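Local coordinates for peptidase S9 prolyl oligopeptidase catalytic domain-containing protein (Pyrococcus horikoshii, PDB 4HXF) that probably hydrolyses peptides as an acylaminoacyl peptidase, a serine protease of the prolyl oligopeptidase family that assembles into a self-compartmentalizing hexamer, at residues G407-Y412 with R450-A455; G365-P370 with E446-L451. One frame throughout, in Å; residues are numbered along the deposited sequence.

Contact 1: residues G407-Y412 with R450-A455; sequences GYYIVY and RLEPQA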
ATOM      1  N   GLY A 407      44.962  15.379  16.628  1.00 19.15           N
ATOM      2  CA  GLY A 407      46.082  16.229  17.024  1.00 18.90           C
ATOM      3  C   GLY A 407      45.853  16.868  18.403  1.00 17.78           C
ATOM      4  O   GLY A 407      46.541  17.843  18.750  1.00 19.21           O
ATOM      5  N   TYR A 408      44.957  16.288  19.202  1.00 16.28           N
ATOM      6  CA  TYR A 408      44.710  16.804  20.566  1.00 17.01           C
ATOM      7  C   TYR A 408      45.280  15.912  21.672  1.00 15.87           C
ATOM      8  O   TYR A 408      45.190  14.697  21.588  1.00 17.44           O
ATOM      9  CB  TYR A 408      43.218  17.013  20.889  1.00 16.03           C
ATOM     10  CG  TYR A 408      42.400  17.914  19.990  1.00 16.83           C
ATOM     11  CD1 TYR A 408      41.996  17.528  18.707  1.00 17.69           C
ATOM     12  CD2 TYR A 408      42.078  19.206  20.402  1.00 17.10           C
ATOM     13  CE1 TYR A 408      41.310  18.369  17.852  1.00 18.89           C
ATOM     14  CE2 TYR A 408      41.373  20.052  19.525  1.00 16.77           C
ATOM     15  CZ  TYR A 408      40.972  19.634  18.325  1.00 18.23           C
ATOM     16  OH  TYR A 408      40.262  20.470  17.506  1.00 19.71           O
ATOM     17  N   TYR A 409      45.885  16.546  22.657  1.00 16.06           N
ATOM     18  CA  TYR A 409      46.046  15.886  23.954  1.00 15.59           C
ATOM     19  C   TYR A 409      44.662  15.619  24.523  1.00 15.96           C
ATOM     20  O   TYR A 409      43.763  16.451  24.424  1.00 16.15           O
ATOM     21  CB  TYR A 409      46.792  16.756  24.961  1.00 16.09           C
ATOM     22  CG  TYR A 409      48.311  16.705  24.841  1.00 17.81           C
ATOM     23  CD1 TYR A 409      48.980  17.657  24.077  1.00 18.50           C
ATOM     24  CD2 TYR A 409      49.053  15.736  25.517  1.00 18.62           C
ATOM     25  CE1 TYR A 409      50.375  17.697  24.048  1.00 20.60           C
ATOM     26  CE2 TYR A 409      50.430  15.742  25.467  1.00 20.15           C
ATOM     27  CZ  TYR A 409      51.077  16.733  24.724  1.00 20.20           C
ATOM     28  OH  TYR A 409      52.487  16.666  24.755  1.00 21.20           O
ATOM     29  N   ILE A 410      44.535  14.512  25.213  1.00 15.75           N
ATOM     30  CA  ILE A 410      43.324  14.136  25.945  1.00 14.34           C
ATOM     31  C   ILE A 410      43.779  13.929  27.405  1.00 14.54           C
ATOM     32  O   ILE A 410      44.807  13.251  27.672  1.00 16.00           O
ATOM     33  CB  ILE A 410      42.795  12.780  25.433  1.00 15.15           C
ATOM     34  CG1 ILE A 410      42.702  12.754  23.885  1.00 15.76           C
ATOM     35  CG2 ILE A 410      41.490  12.389  26.095  1.00 14.80           C
ATOM     36  CD1 ILE A 410      41.778  13.839  23.274  1.00 13.94           C
ATOM     37  N   VAL A 411      43.045  14.568  28.313  1.00 15.23           N
ATOM     38  CA  VAL A 411      43.383  14.434  29.739  1.00 16.30           C
ATOM     39  C   VAL A 411      42.122  14.168  30.523  1.00 16.04           C
ATOM     40  O   VAL A 411      41.086  14.751  30.301  1.00 14.22           O
ATOM     41  CB  VAL A 411      44.178  15.627  30.291  1.00 19.37           C
ATOM     42  CG1 VAL A 411      43.494  16.908  30.245  1.00 23.75           C
ATOM     43  CG2 VAL A 411      44.643  15.338  31.776  1.00 19.79           C
ATOM     44  N   TYR A 412      42.216  13.292  31.496  1.00 14.93           N
ATOM     45  CA  TYR A 412      41.034  12.910  32.281  1.00 14.04           C
ATOM     46  C   TYR A 412      41.453  12.249  33.642  1.00 13.78           C
ATOM     47  O   TYR A 412      42.515  11.598  33.724  1.00 16.39           O
ATOM     48  CB  TYR A 412      40.157  11.962  31.482  1.00 14.95           C
ATOM     49  CG  TYR A 412      40.740  10.642  30.963  1.00 14.99           C
ATOM     50  CD1 TYR A 412      41.347  10.538  29.724  1.00 19.03           C
ATOM     51  CD2 TYR A 412      40.698   9.518  31.730  1.00 16.16           C
ATOM     52  CE1 TYR A 412      41.863   9.338  29.329  1.00 19.06           C
ATOM     53  CE2 TYR A 412      41.184   8.269  31.257  1.00 17.90           C
ATOM     54  CZ  TYR A 412      41.737   8.241  30.019  1.00 20.21           C
ATOM     55  OH  TYR A 412      42.208   6.987  29.634  1.00 28.97           O
ATOM     56  N   ARG A 450      52.669  20.000  33.601  1.00 21.99           N
ATOM     57  CA  ARG A 450      54.014  19.828  34.075  1.00 23.14           C
ATOM     58  C   ARG A 450      54.715  18.673  33.397  1.00 23.15           C
ATOM     59  O   ARG A 450      55.902  18.791  32.961  1.00 22.84           O
ATOM     60  CB  ARG A 450      54.011  19.742  35.594  1.00 23.82           C
ATOM     61  CG  ARG A 450      55.435  19.879  36.171  1.00 25.59           C
ATOM     62  CD  ARG A 450      55.499  19.503  37.660  1.00 27.91           C
ATOM     63  NE  ARG A 450      55.347  18.050  37.900  1.00 28.16           N
ATOM     64  CZ  ARG A 450      56.261  17.110  37.685  1.00 29.85           C
ATOM     65  NH1 ARG A 450      57.507  17.432  37.259  1.00 34.17           N
ATOM     66  NH2 ARG A 450      55.947  15.820  37.947  1.00 30.09           N
ATOM     67  N   LEU A 451      54.018  17.563  33.282  1.00 21.00           N
ATOM     68  CA  LEU A 451      54.519  16.371  32.624  1.00 20.46           C
ATOM     69  C   LEU A 451      54.704  16.567  31.081  1.00 20.69           C
ATOM     70  O   LEU A 451      55.586  15.946  30.459  1.00 21.66           O
ATOM     71  CB  LEU A 451      53.615  15.166  32.900  1.00 20.82           C
ATOM     72  CG  LEU A 451      53.560  14.657  34.383  1.00 21.48           C
ATOM     73  CD1 LEU A 451      52.375  13.649  34.520  1.00 21.58           C
ATOM     74  CD2 LEU A 451      54.898  14.015  34.797  1.00 20.95           C
ATOM     75  N   GLU A 452      53.913  17.448  30.472  1.00 22.54           N
ATOM     76  CA  GLU A 452      53.863  17.581  29.006  1.00 22.40           C
ATOM     77  C   GLU A 452      53.999  19.064  28.607  1.00 22.86           C
ATOM     78  O   GLU A 452      52.999  19.776  28.308  1.00 23.94           O
ATOM     79  CB  GLU A 452      52.569  16.960  28.461  1.00 21.06           C
ATOM     80  CG  GLU A 452      52.570  15.409  28.596  1.00 21.06           C
ATOM     81  CD  GLU A 452      53.518  14.747  27.602  1.00 22.45           C
ATOM     82  OE1 GLU A 452      54.011  13.611  27.853  1.00 22.70           O
ATOM     83  OE2 GLU A 452      53.805  15.331  26.512  1.00 21.31           O
ATOM     84  N   PRO A 453      55.239  19.490  28.501  1.00 24.26           N
ATOM     85  CA  PRO A 453      55.397  20.883  28.056  1.00 24.74           C
ATOM     86  C   PRO A 453      54.970  21.144  26.645  1.00 25.26           C
ATOM     87  O   PRO A 453      54.754  22.295  26.312  1.00 23.38           O
ATOM     88  CB  PRO A 453      56.910  21.165  28.158  1.00 27.33           C
ATOM     89  CG  PRO A 453      57.516  19.950  28.682  1.00 30.41           C
ATOM     90  CD  PRO A 453      56.474  18.918  29.061  1.00 25.68           C
ATOM     91  N   GLN A 454      54.807  20.111  25.835  1.00 25.00           N
ATOM     92  CA  GLN A 454      54.239  20.343  24.487  1.00 22.92           C
ATOM     93  C   GLN A 454      52.703  20.575  24.469  1.00 22.79           C
ATOM     94  O   GLN A 454      52.142  20.854  23.418  1.00 22.22           O
ATOM     95  CB  GLN A 454      54.591  19.160  23.632  1.00 23.19           C
ATOM     96  CG  GLN A 454      56.061  19.062  23.304  1.00 25.69           C
ATOM     97  CD  GLN A 454      56.376  17.713  22.709  1.00 26.06           C
ATOM     98  OE1 GLN A 454      56.499  16.731  23.472  1.00 27.28           O
ATOM     99  NE2 GLN A 454      56.412  17.627  21.381  1.00 26.95           N
ATOM    100  N   ALA A 455      52.040  20.448  25.605  1.00 21.80           N
ATOM    101  CA  ALA A 455      50.630  20.704  25.794  1.00 21.38           C
ATOM    102  C   ALA A 455      50.502  22.232  25.855  1.00 22.33           C
ATOM    103  O   ALA A 455      51.232  22.880  26.587  1.00 24.82           O
ATOM    104  CB  ALA A 455      50.111  20.010  27.074  1.00 21.33           C
TER
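In the alpha/beta-hydrolase domain, Tyr409 at the start of strand 409-413 meets Glu452, Gln454 and Ala455, three residues of the turn that follows helix 436-451. The tyrosine hydroxyl is the donor here. Tyr409 OH gives a short hydrogen bond of 2.6 Å to Glu452 OE2. The acceptor lies close to the ring plane, at the ring edge. On the other partner the bond arrives on the anti side of OE2, 28° out of the carboxylate plane. Glu452 has CG anti to its carbonyl carbon (chi1 -70°), with CB and CG near Tyr409 CE2. The bend at chi2 then brings OE2 to the hydroxyl.

Helix 436-451 is the main helix in the beta-alpha-beta crossover from strand 409-413 to the parallel strand 460-465. Strand 378-384 lies between the two in the sheet. Glu452 is the first residue past the helix to leave helical backbone angles. A type I turn then runs from Glu452 to Ala455, closed by Ala455 N to Glu452 O at 2.9 Å.

The turn places Ala455 over one face of the Tyr409 ring. Its CB makes a CH-pi contact, 4.0 Å from the ring centroid and 19° off the normal. Ala455 CA sits 3.5 Å from Tyr409 CE1, at the rim. Gln454 adds its CB, 3.5 Å from Tyr409 OH, while its amide oxygen OE1 turns to Lys369 NZ. Both oxygens of the Glu452 carboxylate have partners. OE1 is hydrogen-bonded to Tyr367 OH and to a bound hexanediol, probably from the crystallisation liquor. Lys369 also forms a long, weak ion pair with OE2, which may favour the charged form of the acid.

Contact 2: residues G365-P370 with E446-L451; sequences GWYIKP and EEFLRL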
ATOM      1  N   GLY A 365      45.165  10.079  37.300  1.00 17.86           N
ATOM      2  CA  GLY A 365      44.849  10.755  36.028  1.00 17.16           C
ATOM      3  C   GLY A 365      45.455   9.920  34.916  1.00 17.50           C
ATOM      4  O   GLY A 365      46.281   8.998  35.092  1.00 15.95           O
ATOM      5  N   TRP A 366      44.940  10.182  33.735  1.00 15.18           N
ATOM      6  CA  TRP A 366      45.503   9.687  32.475  1.00 16.00           C
ATOM      7  C   TRP A 366      45.580  10.749  31.380  1.00 15.20           C
ATOM      8  O   TRP A 366      44.786  11.691  31.385  1.00 15.91           O
ATOM      9  CB  TRP A 366      44.702   8.503  31.883  1.00 17.42           C
ATOM     10  CG  TRP A 366      44.593   7.280  32.777  1.00 15.99           C
ATOM     11  CD1 TRP A 366      45.335   6.140  32.707  1.00 17.91           C
ATOM     12  CD2 TRP A 366      43.688   7.073  33.906  1.00 14.93           C
ATOM     13  NE1 TRP A 366      45.029   5.253  33.734  1.00 16.87           N
ATOM     14  CE2 TRP A 366      44.009   5.760  34.462  1.00 16.47           C
ATOM     15  CE3 TRP A 366      42.699   7.836  34.522  1.00 15.12           C
ATOM     16  CZ2 TRP A 366      43.361   5.270  35.529  1.00 15.16           C
ATOM     17  CZ3 TRP A 366      42.032   7.299  35.638  1.00 16.39           C
ATOM     18  CH2 TRP A 366      42.337   6.069  36.093  1.00 15.76           C
ATOM     19  N   TYR A 367      46.523  10.553  30.451  1.00 14.85           N
ATOM     20  CA  TYR A 367      46.478  11.375  29.259  1.00 15.48           C
ATOM     21  C   TYR A 367      46.947  10.669  28.053  1.00 16.67           C
ATOM     22  O   TYR A 367      47.615   9.647  28.147  1.00 17.88           O
ATOM     23  CB  TYR A 367      47.329  12.626  29.493  1.00 16.54           C
ATOM     24  CG  TYR A 367      48.804  12.439  29.523  1.00 16.63           C
ATOM     25  CD1 TYR A 367      49.474  12.267  30.761  1.00 16.65           C
ATOM     26  CD2 TYR A 367      49.588  12.563  28.392  1.00 18.37           C
ATOM     27  CE1 TYR A 367      50.815  12.142  30.823  1.00 18.76           C
ATOM     28  CE2 TYR A 367      50.960  12.459  28.509  1.00 19.35           C
ATOM     29  CZ  TYR A 367      51.550  12.272  29.727  1.00 18.37           C
ATOM     30  OH  TYR A 367      52.944  12.234  29.798  1.00 19.50           O
ATOM     31  N   ILE A 368      46.485  11.166  26.905  1.00 15.97           N
ATOM     32  CA  ILE A 368      46.925  10.671  25.611  1.00 17.80           C
ATOM     33  C   ILE A 368      47.610  11.792  24.887  1.00 17.21           C
ATOM     34  O   ILE A 368      47.115  12.904  24.799  1.00 17.70           O
ATOM     35  CB  ILE A 368      45.755  10.175  24.736  1.00 17.98           C
ATOM     36  CG1 ILE A 368      45.048   8.959  25.353  1.00 19.15           C
ATOM     37  CG2 ILE A 368      46.223   9.899  23.316  1.00 16.21           C
ATOM     38  CD1 ILE A 368      43.647   8.675  24.832  1.00 18.73           C
ATOM     39  N   LYS A 369      48.785  11.475  24.367  1.00 16.90           N
ATOM     40  CA  LYS A 369      49.628  12.435  23.603  1.00 18.44           C
ATOM     41  C   LYS A 369      49.485  12.138  22.085  1.00 19.58           C
ATOM     42  O   LYS A 369      49.578  10.967  21.641  1.00 20.63           O
ATOM     43  CB  LYS A 369      51.090  12.354  24.024  1.00 21.17           C
ATOM     44  CG  LYS A 369      51.930  13.356  23.262  1.00 21.95           C
ATOM     45  CD  LYS A 369      53.389  13.136  23.639  1.00 22.11           C
ATOM     46  CE  LYS A 369      54.307  14.239  23.130  1.00 25.10           C
ATOM     47  NZ  LYS A 369      55.799  14.141  23.498  1.00 24.64           N
ATOM     48  N   PRO A 370      49.066  13.172  21.305  1.00 19.08           N
ATOM     49  CA  PRO A 370      48.914  12.998  19.867  1.00 18.46           C
ATOM     50  C   PRO A 370      50.266  12.984  19.176  1.00 21.44           C
ATOM     51  O   PRO A 370      51.303  13.246  19.795  1.00 22.54           O
ATOM     52  CB  PRO A 370      48.120  14.254  19.483  1.00 18.85           C
ATOM     53  CG  PRO A 370      48.690  15.283  20.369  1.00 19.51           C
ATOM     54  CD  PRO A 370      48.801  14.573  21.695  1.00 17.32           C
ATOM     55  N   GLU A 446      46.995  20.554  36.086  1.00 17.47           N
ATOM     56  CA  GLU A 446      48.219  21.232  36.422  1.00 19.89           C
ATOM     57  C   GLU A 446      49.378  20.263  36.420  1.00 18.79           C
ATOM     58  O   GLU A 446      50.431  20.569  35.813  1.00 19.62           O
ATOM     59  CB  GLU A 446      48.102  21.941  37.760  1.00 21.77           C
ATOM     60  CG  GLU A 446      49.291  22.764  38.126  1.00 30.59           C
ATOM     61  CD  GLU A 446      49.205  23.323  39.586  1.00 39.06           C
ATOM     62  OE1 GLU A 446      50.090  24.169  39.886  1.00 54.27           O
ATOM     63  OE2 GLU A 446      48.324  22.886  40.407  1.00 41.36           O
ATOM     64  N   GLU A 447      49.154  19.056  36.886  1.00 18.24           N
ATOM     65  CA  GLU A 447      50.229  18.085  36.888  1.00 18.68           C
ATOM     66  C   GLU A 447      50.529  17.552  35.477  1.00 19.05           C
ATOM     67  O   GLU A 447      51.699  17.439  35.087  1.00 20.32           O
ATOM     68  CB  GLU A 447      49.943  16.939  37.855  1.00 19.73           C
ATOM     69  CG  GLU A 447      50.985  15.795  37.853  1.00 20.49           C
ATOM     70  CD  GLU A 447      52.425  16.167  38.242  1.00 24.34           C
ATOM     71  OE1 GLU A 447      53.274  15.274  38.131  1.00 24.60           O
ATOM     72  OE2 GLU A 447      52.693  17.362  38.603  1.00 24.25           O
ATOM     73  N   PHE A 448      49.439  17.324  34.715  1.00 18.68           N
ATOM     74  CA  PHE A 448      49.580  16.923  33.344  1.00 17.62           C
ATOM     75  C   PHE A 448      50.411  17.952  32.553  1.00 20.23           C
ATOM     76  O   PHE A 448      51.316  17.594  31.766  1.00 19.08           O
ATOM     77  CB  PHE A 448      48.191  16.716  32.706  1.00 16.41           C
ATOM     78  CG  PHE A 448      48.206  16.939  31.220  1.00 16.66           C
ATOM     79  CD1 PHE A 448      48.650  15.945  30.386  1.00 16.01           C
ATOM     80  CD2 PHE A 448      47.722  18.097  30.662  1.00 17.69           C
ATOM     81  CE1 PHE A 448      48.739  16.108  29.004  1.00 17.38           C
ATOM     82  CE2 PHE A 448      47.746  18.273  29.266  1.00 18.88           C
ATOM     83  CZ  PHE A 448      48.295  17.277  28.443  1.00 17.72           C
ATOM     84  N   LEU A 449      50.131  19.239  32.746  1.00 19.72           N
ATOM     85  CA  LEU A 449      50.867  20.303  31.987  1.00 22.40           C
ATOM     86  C   LEU A 449      52.355  20.282  32.329  1.00 21.43           C
ATOM     87  O   LEU A 449      53.213  20.581  31.505  1.00 21.44           O
ATOM     88  CB  LEU A 449      50.251  21.691  32.236  1.00 22.25           C
ATOM     89  CG  LEU A 449      48.869  21.915  31.714  1.00 21.25           C
ATOM     90  CD1 LEU A 449      48.329  23.254  32.248  1.00 20.08           C
ATOM     91  CD2 LEU A 449      48.810  21.879  30.205  1.00 18.72           C
ATOM     92  N   ARG A 450      52.669  20.000  33.601  1.00 21.99           N
ATOM     93  CA  ARG A 450      54.014  19.828  34.075  1.00 23.14           C
ATOM     94  C   ARG A 450      54.715  18.673  33.397  1.00 23.15           C
ATOM     95  O   ARG A 450      55.902  18.791  32.961  1.00 22.84           O
ATOM     96  CB  ARG A 450      54.011  19.742  35.594  1.00 23.82           C
ATOM     97  CG  ARG A 450      55.435  19.879  36.171  1.00 25.59           C
ATOM     98  CD  ARG A 450      55.499  19.503  37.660  1.00 27.91           C
ATOM     99  NE  ARG A 450      55.347  18.050  37.900  1.00 28.16           N
ATOM    100  CZ  ARG A 450      56.261  17.110  37.685  1.00 29.85           C
ATOM    101  NH1 ARG A 450      57.507  17.432  37.259  1.00 34.17           N
ATOM    102  NH2 ARG A 450      55.947  15.820  37.947  1.00 30.09           N
ATOM    103  N   LEU A 451      54.018  17.563  33.282  1.00 21.00           N
ATOM    104  CA  LEU A 451      54.519  16.371  32.624  1.00 20.46           C
ATOM    105  C   LEU A 451      54.704  16.567  31.081  1.00 20.69           C
ATOM    106  O   LEU A 451      55.586  15.946  30.459  1.00 21.66           O
ATOM    107  CB  LEU A 451      53.615  15.166  32.900  1.00 20.82           C
ATOM    108  CG  LEU A 451      53.560  14.657  34.383  1.00 21.48           C
ATOM    109  CD1 LEU A 451      52.375  13.649  34.520  1.00 21.58           C
ATOM    110  CD2 LEU A 451      54.898  14.015  34.797  1.00 20.95           C
TER
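Tyr367, on strand 361-368, faces Phe448 and Leu451 on the last turns of helix 436-451. Just before it, Trp366 points away from the helix and packs beside Tyr412. Tyr367 then turns its side chain toward the helix. CG lies between the backbone N and the carbonyl carbon (chi1 72°), a placement that presents one ring face to Phe448. The two rings form a T-shaped (edge-to-face) pair with centroids 5.2 Å apart and planes at 63°. Phe448 supplies the edge. Its CD1 comes within 3.6 Å of Tyr367 CG, and its CE1 is 3.7 Å from Tyr367 CD2. The contact therefore falls toward the CB end of the tyrosine, not over the ring centre. Leu451 adds a looser apolar touch, its CD1 4.3 Å from Tyr367 CE1. The Tyr367 hydroxyl goes to Glu452, just past the helix. With an alanine in place of Tyr367, the edge of Phe448 would probably lose the face it packs on, and Glu452 one of its hydroxyl partners. Next in the strand, Ile368 points away again, toward helix 398-405. Neighbouring residues thus face opposite sides of the sheet.

Within the helix, Arg450 grips Glu447 side-on through NE and NH2, apart from the strand contact. Between the two segments the contact is apolar and aromatic; the polar end of Tyr367 is held by Glu452 beyond the helix.

Overall arrangement
The centres of contacts 1 and 2 lie about 5 Å apart. Along the chain, strand 361-368 comes first, then strand 409-413, then helix 436-451 and its following turn. The two strands are antiparallel neighbours in the eight-stranded mixed sheet of the hydrolase domain. Both contacts end on the same helix and share Arg450 and Leu451. They also touch directly: Tyr409 CD2 packs 3.4 Å from Phe448 CZ. Together they join one helix end to two adjacent strands. They lie away from the inhibitor pocket and the magnesium sites.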